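Local coordinates for protein metallo-beta-lactamase (Simiduia agarivorans, PDB 6MFI) that probably hydrolyses beta-lactam antibiotics as a class B3 metallo-beta-lactamase, using two zinc ions held by histidines and an aspartate, at residues Ile67-Asp79 with Gln172-Ala184. Sequence-based numbering, arbitrary orientation.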
ATOM      1  N   ILE A  67       4.761  -4.732   1.483  1.00 10.12           N
ATOM      2  CA  ILE A  67       4.267  -5.793   2.353  1.00 11.04           C
ATOM      3  C   ILE A  67       4.491  -7.133   1.667  1.00 10.84           C
ATOM      4  O   ILE A  67       3.985  -7.367   0.561  1.00 10.86           O
ATOM      5  CB  ILE A  67       2.784  -5.590   2.700  1.00 12.41           C
ATOM      6  CG1 ILE A  67       2.557  -4.181   3.252  1.00 12.64           C
ATOM      7  CG2 ILE A  67       2.321  -6.640   3.696  1.00 13.34           C
ATOM      8  CD1 ILE A  67       3.417  -3.851   4.454  1.00 13.00           C
ATOM      9  N   LEU A  68       5.238  -8.013   2.328  1.00 11.19           N
ATOM     10  CA  LEU A  68       5.504  -9.361   1.845  1.00 11.58           C
ATOM     11  C   LEU A  68       4.708 -10.360   2.673  1.00 12.24           C
ATOM     12  O   LEU A  68       4.806 -10.369   3.906  1.00 12.83           O
ATOM     13  CB  LEU A  68       6.998  -9.685   1.916  1.00 11.30           C
ATOM     14  CG  LEU A  68       7.429 -11.066   1.413  1.00 10.86           C
ATOM     15  CD1 LEU A  68       7.367 -11.143  -0.109  1.00 10.77           C
ATOM     16  CD2 LEU A  68       8.822 -11.407   1.917  1.00 10.75           C
ATOM     17  N   ILE A  69       3.925 -11.195   1.997  1.00 12.29           N
ATOM     18  CA  ILE A  69       3.107 -12.218   2.639  1.00 13.34           C
ATOM     19  C   ILE A  69       3.512 -13.565   2.060  1.00 13.36           C
ATOM     20  O   ILE A  69       3.322 -13.813   0.864  1.00 12.57           O
ATOM     21  CB  ILE A  69       1.606 -11.956   2.439  1.00 13.24           C
ATOM     22  CG1 ILE A  69       1.235 -10.579   2.991  1.00 12.81           C
ATOM     23  CG2 ILE A  69       0.782 -13.042   3.114  1.00 13.85           C
ATOM     24  CD1 ILE A  69       0.099  -9.916   2.256  1.00 12.68           C
ATOM     25  N   THR A  70       4.062 -14.432   2.906  1.00 13.88           N
ATOM     26  CA  THR A  70       4.645 -15.693   2.473  1.00 14.26           C
ATOM     27  C   THR A  70       3.662 -16.841   2.662  1.00 14.84           C
ATOM     28  O   THR A  70       2.905 -16.872   3.637  1.00 14.27           O
ATOM     29  CB  THR A  70       5.932 -15.987   3.245  1.00 14.72           C
ATOM     30  OG1 THR A  70       5.627 -16.171   4.634  1.00 15.44           O
ATOM     31  CG2 THR A  70       6.912 -14.834   3.097  1.00 14.25           C
ATOM     32  N   GLY A  71       3.687 -17.793   1.725  1.00 15.34           N
ATOM     33  CA  GLY A  71       2.838 -18.963   1.788  1.00 17.40           C
ATOM     34  C   GLY A  71       3.585 -20.200   1.327  1.00 19.19           C
ATOM     35  O   GLY A  71       4.759 -20.135   0.959  1.00 19.18           O
ATOM     36  N   ASP A  72       2.878 -21.331   1.352  1.00 20.84           N
ATOM     37  CA  ASP A  72       3.479 -22.604   0.974  1.00 22.78           C
ATOM     38  C   ASP A  72       3.611 -22.781  -0.534  1.00 22.15           C
ATOM     39  O   ASP A  72       4.326 -23.690  -0.972  1.00 22.57           O
ATOM     40  CB  ASP A  72       2.672 -23.771   1.549  1.00 25.68           C
ATOM     41  CG  ASP A  72       1.175 -23.577   1.408  1.00 27.79           C
ATOM     42  OD1 ASP A  72       0.494 -23.447   2.445  1.00 29.01           O
ATOM     43  OD2 ASP A  72       0.680 -23.555   0.261  1.00 28.24           O
ATOM     44  N   ALA A  73       2.949 -21.950  -1.332  1.00 20.84           N
ATOM     45  CA  ALA A  73       2.999 -22.042  -2.788  1.00 20.22           C
ATOM     46  C   ALA A  73       3.372 -20.700  -3.396  1.00 19.20           C
ATOM     47  O   ALA A  73       2.826 -20.286  -4.424  1.00 19.54           O
ATOM     48  CB  ALA A  73       1.672 -22.542  -3.352  1.00 20.80           C
ATOM     49  N   GLY A  74       4.309 -20.000  -2.775  1.00 17.81           N
ATOM     50  CA  GLY A  74       4.744 -18.701  -3.239  1.00 16.04           C
ATOM     51  C   GLY A  74       4.270 -17.582  -2.326  1.00 14.93           C
ATOM     52  O   GLY A  74       3.468 -17.771  -1.411  1.00 14.63           O
ATOM     53  N   HIS A  75       4.793 -16.390  -2.601  1.00 13.80           N
ATOM     54  CA  HIS A  75       4.517 -15.213  -1.795  1.00 13.41           C
ATOM     55  C   HIS A  75       3.772 -14.167  -2.614  1.00 13.50           C
ATOM     56  O   HIS A  75       3.804 -14.168  -3.847  1.00 13.08           O
ATOM     57  CB  HIS A  75       5.810 -14.600  -1.237  1.00 12.79           C
ATOM     58  CG  HIS A  75       6.789 -15.610  -0.728  1.00 13.20           C
ATOM     59  ND1 HIS A  75       6.401 -16.786  -0.121  1.00 13.85           N
ATOM     60  CD2 HIS A  75       8.144 -15.622  -0.737  1.00 13.00           C
ATOM     61  CE1 HIS A  75       7.474 -17.477   0.224  1.00 14.15           C
ATOM     62  NE2 HIS A  75       8.544 -16.792  -0.140  1.00 13.74           N
ATOM     63  N   VAL A  76       3.096 -13.271  -1.900  1.00 13.68           N
ATOM     64  CA  VAL A  76       2.445 -12.106  -2.483  1.00 10.81           C
ATOM     65  C   VAL A  76       3.163 -10.864  -1.975  1.00 10.47           C
ATOM     66  O   VAL A  76       3.477 -10.761  -0.783  1.00 10.42           O
ATOM     67  CB  VAL A  76       0.943 -12.055  -2.136  1.00 11.28           C
ATOM     68  CG1 VAL A  76       0.293 -10.832  -2.760  1.00 13.34           C
ATOM     69  CG2 VAL A  76       0.249 -13.327  -2.596  1.00 14.39           C
ATOM     70  N   LEU A  77       3.434  -9.929  -2.881  1.00  9.85           N
ATOM     71  CA  LEU A  77       4.145  -8.700  -2.548  1.00  9.78           C
ATOM     72  C   LEU A  77       3.302  -7.515  -2.989  1.00  9.64           C
ATOM     73  O   LEU A  77       2.953  -7.404  -4.169  1.00 10.48           O
ATOM     74  CB  LEU A  77       5.523  -8.663  -3.214  1.00  9.22           C
ATOM     75  CG  LEU A  77       6.343  -7.386  -3.015  1.00  8.96           C
ATOM     76  CD1 LEU A  77       6.692  -7.200  -1.549  1.00  9.38           C
ATOM     77  CD2 LEU A  77       7.599  -7.426  -3.868  1.00  8.86           C
ATOM     78  N   ILE A  78       2.973  -6.636  -2.046  1.00  9.34           N
ATOM     79  CA  ILE A  78       2.183  -5.443  -2.322  1.00  9.26           C
ATOM     80  C   ILE A  78       3.117  -4.245  -2.393  1.00  8.97           C
ATOM     81  O   ILE A  78       3.950  -4.045  -1.498  1.00  9.01           O
ATOM     82  CB  ILE A  78       1.094  -5.231  -1.258  1.00  9.63           C
ATOM     83  CG1 ILE A  78       0.420  -6.557  -0.905  1.00 10.09           C
ATOM     84  CG2 ILE A  78       0.064  -4.221  -1.745  1.00  9.66           C
ATOM     85  CD1 ILE A  78      -0.389  -6.506   0.371  1.00 18.97           C
ATOM     86  N   ASP A  79       2.983  -3.459  -3.464  1.00  8.79           N
ATOM     87  CA  ASP A  79       3.737  -2.229  -3.689  1.00  8.84           C
ATOM     88  C   ASP A  79       5.215  -2.501  -3.945  1.00  9.58           C
ATOM     89  O   ASP A  79       5.757  -3.528  -3.524  1.00  8.90           O
ATOM     90  CB  ASP A  79       3.569  -1.262  -2.513  1.00  8.82           C
ATOM     91  CG  ASP A  79       2.248  -0.520  -2.554  1.00  8.96           C
ATOM     92  OD1 ASP A  79       1.566  -0.577  -3.598  1.00  9.61           O
ATOM     93  OD2 ASP A  79       1.893   0.121  -1.543  1.00  9.38           O
ATOM     94  N   GLN A 172     -11.048 -11.541  -4.714  1.00 22.60           N
ATOM     95  CA  GLN A 172     -10.105 -12.269  -3.881  1.00 21.99           C
ATOM     96  C   GLN A 172      -8.874 -12.669  -4.683  1.00 20.60           C
ATOM     97  O   GLN A 172      -8.944 -12.912  -5.890  1.00 20.89           O
ATOM     98  CB  GLN A 172     -10.756 -13.514  -3.275  1.00 23.58           C
ATOM     99  CG  GLN A 172     -11.701 -13.222  -2.123  1.00 25.32           C
ATOM    100  CD  GLN A 172     -12.295 -14.481  -1.525  1.00 27.58           C
ATOM    101  OE1 GLN A 172     -11.706 -15.559  -1.610  1.00 27.81           O
ATOM    102  NE2 GLN A 172     -13.465 -14.352  -0.911  1.00 29.34           N
ATOM    103  N   ILE A 173      -7.739 -12.732  -3.992  1.00 19.45           N
ATOM    104  CA  ILE A 173      -6.471 -13.164  -4.570  1.00 18.96           C
ATOM    105  C   ILE A 173      -6.023 -14.405  -3.816  1.00 19.02           C
ATOM    106  O   ILE A 173      -5.831 -14.359  -2.593  1.00 19.41           O
ATOM    107  CB  ILE A 173      -5.404 -12.060  -4.501  1.00 18.52           C
ATOM    108  CG1 ILE A 173      -5.758 -10.914  -5.451  1.00 18.71           C
ATOM    109  CG2 ILE A 173      -4.032 -12.624  -4.826  1.00 17.93           C
ATOM    110  CD1 ILE A 173      -5.636 -11.270  -6.916  1.00 18.76           C
ATOM    111  N   ALA A 174      -5.859 -15.512  -4.536  1.00 19.39           N
ATOM    112  CA  ALA A 174      -5.522 -16.798  -3.942  1.00 19.82           C
ATOM    113  C   ALA A 174      -4.160 -17.257  -4.442  1.00 19.07           C
ATOM    114  O   ALA A 174      -3.872 -17.177  -5.640  1.00 18.93           O
ATOM    115  CB  ALA A 174      -6.587 -17.848  -4.268  1.00 21.15           C
ATOM    116  N   LEU A 175      -3.328 -17.739  -3.516  1.00 18.94           N
ATOM    117  CA  LEU A 175      -2.011 -18.277  -3.857  1.00 18.50           C
ATOM    118  C   LEU A 175      -1.656 -19.300  -2.781  1.00 19.36           C
ATOM    119  O   LEU A 175      -1.159 -18.931  -1.711  1.00 19.65           O
ATOM    120  CB  LEU A 175      -0.968 -17.174  -3.950  1.00 17.18           C
ATOM    121  CG  LEU A 175       0.423 -17.614  -4.410  1.00 16.25           C
ATOM    122  CD1 LEU A 175       0.394 -18.073  -5.862  1.00 15.84           C
ATOM    123  CD2 LEU A 175       1.435 -16.495  -4.214  1.00 14.88           C
ATOM    124  N   GLY A 176      -1.909 -20.574  -3.071  1.00 19.89           N
ATOM    125  CA  GLY A 176      -1.740 -21.614  -2.076  1.00 20.09           C
ATOM    126  C   GLY A 176      -2.657 -21.416  -0.888  1.00 20.78           C
ATOM    127  O   GLY A 176      -3.882 -21.378  -1.041  1.00 22.19           O
ATOM    128  N   ASN A 177      -2.079 -21.291   0.306  1.00 21.12           N
ATOM    129  CA  ASN A 177      -2.865 -21.022   1.501  1.00 22.71           C
ATOM    130  C   ASN A 177      -3.141 -19.540   1.705  1.00 22.27           C
ATOM    131  O   ASN A 177      -3.887 -19.189   2.626  1.00 23.68           O
ATOM    132  CB  ASN A 177      -2.160 -21.581   2.742  1.00 23.06           C
ATOM    133  CG  ASN A 177      -0.860 -20.862   3.045  1.00 22.08           C
ATOM    134  OD1 ASN A 177      -0.099 -20.519   2.139  1.00 21.27           O
ATOM    135  ND2 ASN A 177      -0.599 -20.629   4.326  1.00 22.55           N
ATOM    136  N   LEU A 178      -2.568 -18.670   0.879  1.00 19.70           N
ATOM    137  CA  LEU A 178      -2.767 -17.237   1.033  1.00 17.62           C
ATOM    138  C   LEU A 178      -4.078 -16.797   0.394  1.00 18.24           C
ATOM    139  O   LEU A 178      -4.507 -17.333  -0.632  1.00 17.94           O
ATOM    140  CB  LEU A 178      -1.601 -16.463   0.417  1.00 15.24           C
ATOM    141  CG  LEU A 178      -0.216 -16.950   0.836  1.00 12.14           C
ATOM    142  CD1 LEU A 178       0.872 -16.229   0.053  1.00 11.11           C
ATOM    143  CD2 LEU A 178      -0.033 -16.756   2.331  1.00 12.52           C
ATOM    144  N   ARG A 179      -4.711 -15.803   1.011  1.00 19.66           N
ATOM    145  CA  ARG A 179      -6.004 -15.310   0.546  1.00 21.24           C
ATOM    146  C   ARG A 179      -6.138 -13.844   0.923  1.00 20.32           C
ATOM    147  O   ARG A 179      -6.162 -13.509   2.112  1.00 20.81           O
ATOM    148  CB  ARG A 179      -7.144 -16.135   1.146  1.00 23.84           C
ATOM    149  CG  ARG A 179      -8.521 -15.532   0.961  1.00 25.69           C
ATOM    150  CD  ARG A 179      -9.550 -16.612   0.682  1.00 27.97           C
ATOM    151  NE  ARG A 179     -10.911 -16.092   0.739  1.00 29.85           N
ATOM    152  CZ  ARG A 179     -11.784 -16.394   1.695  1.00 32.39           C
ATOM    153  NH1 ARG A 179     -11.437 -17.214   2.677  1.00 33.32           N
ATOM    154  NH2 ARG A 179     -13.004 -15.875   1.669  1.00 33.93           N
ATOM    155  N   LEU A 180      -6.222 -12.979  -0.084  1.00 18.51           N
ATOM    156  CA  LEU A 180      -6.377 -11.545   0.104  1.00 16.69           C
ATOM    157  C   LEU A 180      -7.630 -11.065  -0.614  1.00 16.17           C
ATOM    158  O   LEU A 180      -7.991 -11.582  -1.673  1.00 14.55           O
ATOM    159  CB  LEU A 180      -5.161 -10.772  -0.425  1.00 15.17           C
ATOM    160  CG  LEU A 180      -3.761 -11.239  -0.027  1.00 14.11           C
ATOM    161  CD1 LEU A 180      -3.183 -12.193  -1.061  1.00 13.21           C
ATOM    162  CD2 LEU A 180      -2.852 -10.037   0.164  1.00 13.33           C
ATOM    163  N   THR A 181      -8.292 -10.072  -0.027  1.00 16.79           N
ATOM    164  CA  THR A 181      -9.462  -9.441  -0.625  1.00 18.10           C
ATOM    165  C   THR A 181      -9.190  -7.953  -0.789  1.00 17.61           C
ATOM    166  O   THR A 181      -8.711  -7.300   0.143  1.00 18.02           O
ATOM    167  CB  THR A 181     -10.714  -9.663   0.231  1.00 20.50           C
ATOM    168  OG1 THR A 181     -10.918 -11.067   0.429  1.00 21.68           O
ATOM    169  CG2 THR A 181     -11.939  -9.067  -0.450  1.00 21.76           C
ATOM    170  N   ALA A 182      -9.491  -7.425  -1.971  1.00 16.81           N
ATOM    171  CA  ALA A 182      -9.280  -6.017  -2.269  1.00 16.34           C
ATOM    172  C   ALA A 182     -10.580  -5.237  -2.128  1.00 17.10           C
ATOM    173  O   ALA A 182     -11.676  -5.779  -2.288  1.00 16.34           O
ATOM    174  CB  ALA A 182      -8.723  -5.831  -3.680  1.00 13.41           C
ATOM    175  N   TYR A 183     -10.442  -3.948  -1.827  1.00 17.43           N
ATOM    176  CA  TYR A 183     -11.574  -3.038  -1.726  1.00 19.06           C
ATOM    177  C   TYR A 183     -11.216  -1.752  -2.449  1.00 18.90           C
ATOM    178  O   TYR A 183     -10.231  -1.095  -2.099  1.00 18.19           O
ATOM    179  CB  TYR A 183     -11.934  -2.760  -0.265  1.00 20.11           C
ATOM    180  CG  TYR A 183     -12.276  -4.004   0.521  1.00 21.10           C
ATOM    181  CD1 TYR A 183     -13.567  -4.514   0.523  1.00 22.43           C
ATOM    182  CD2 TYR A 183     -11.306  -4.671   1.258  1.00 20.58           C
ATOM    183  CE1 TYR A 183     -13.885  -5.653   1.240  1.00 22.81           C
ATOM    184  CE2 TYR A 183     -11.613  -5.810   1.976  1.00 20.94           C
ATOM    185  CZ  TYR A 183     -12.902  -6.296   1.963  1.00 22.02           C
ATOM    186  OH  TYR A 183     -13.210  -7.430   2.680  1.00 22.91           O
ATOM    187  N   ALA A 184     -12.004  -1.403  -3.462  1.00 19.14           N
ATOM    188  CA  ALA A 184     -11.767  -0.187  -4.231  1.00 18.29           C
ATOM    189  C   ALA A 184     -11.995   1.025  -3.337  1.00 18.37           C
ATOM    190  O   ALA A 184     -13.136   1.337  -2.980  1.00 19.88           O
ATOM    191  CB  ALA A 184     -12.679  -0.148  -5.453  1.00 18.71           C
TER
HETATM  192  O   HOH W   1       1.462 -18.646   5.021  1.00 22.39           O
HETATM  193  O   HOH W   2       1.156 -19.542  -1.296  1.00 12.15           O
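The carboxylate of D72 and the side-chain amide of N177 meet across the two hairpin ends, their planes turned 36° apart. N177 OD1 takes the backbone N-H of D72 at 3.2 Å, a fairly straight bond (161°) whose donor stands above the amide plane. D72 OD1 comes within 3.0 Å of N177 OD1, two acceptors with no bond between them. Water 1 links the other amide atom, N177 ND2, to T70 O, while water 2 binds A73 N and G74 O. On the far side of the first hairpin, T70 CG2 sits 3.8 Å above the centre of one face of the H75 ring, G71 O lies in plane at its edge, and the F98 ring meets it steeply inclined.

Away from the turns the contact is aliphatic. The chi1 of L178 (-49°) sets CG beside the backbone N, and from there its methyls reach carbonyl oxygens of the facing hairpin, CD2 at T70 O (3.2 Å) and CD1 at G74 O. L175 slides past V76, with CD2 lying 3.7 Å from V76 CG2. Deeper in, L180 reaches tip to tip with both I69 (CD2 to CD1, 3.6 Å) and V76.

G176 holds the second position of the type II' turn 175-178 with a positive phi, a conformation glycine adopts readily. The hairpins belong to opposing sheets of the metallo-beta-lactamase alpha-beta/beta-alpha sandwich; W197 of strand 193-199 packs on I69, and L107 of strand 103-107 on V76.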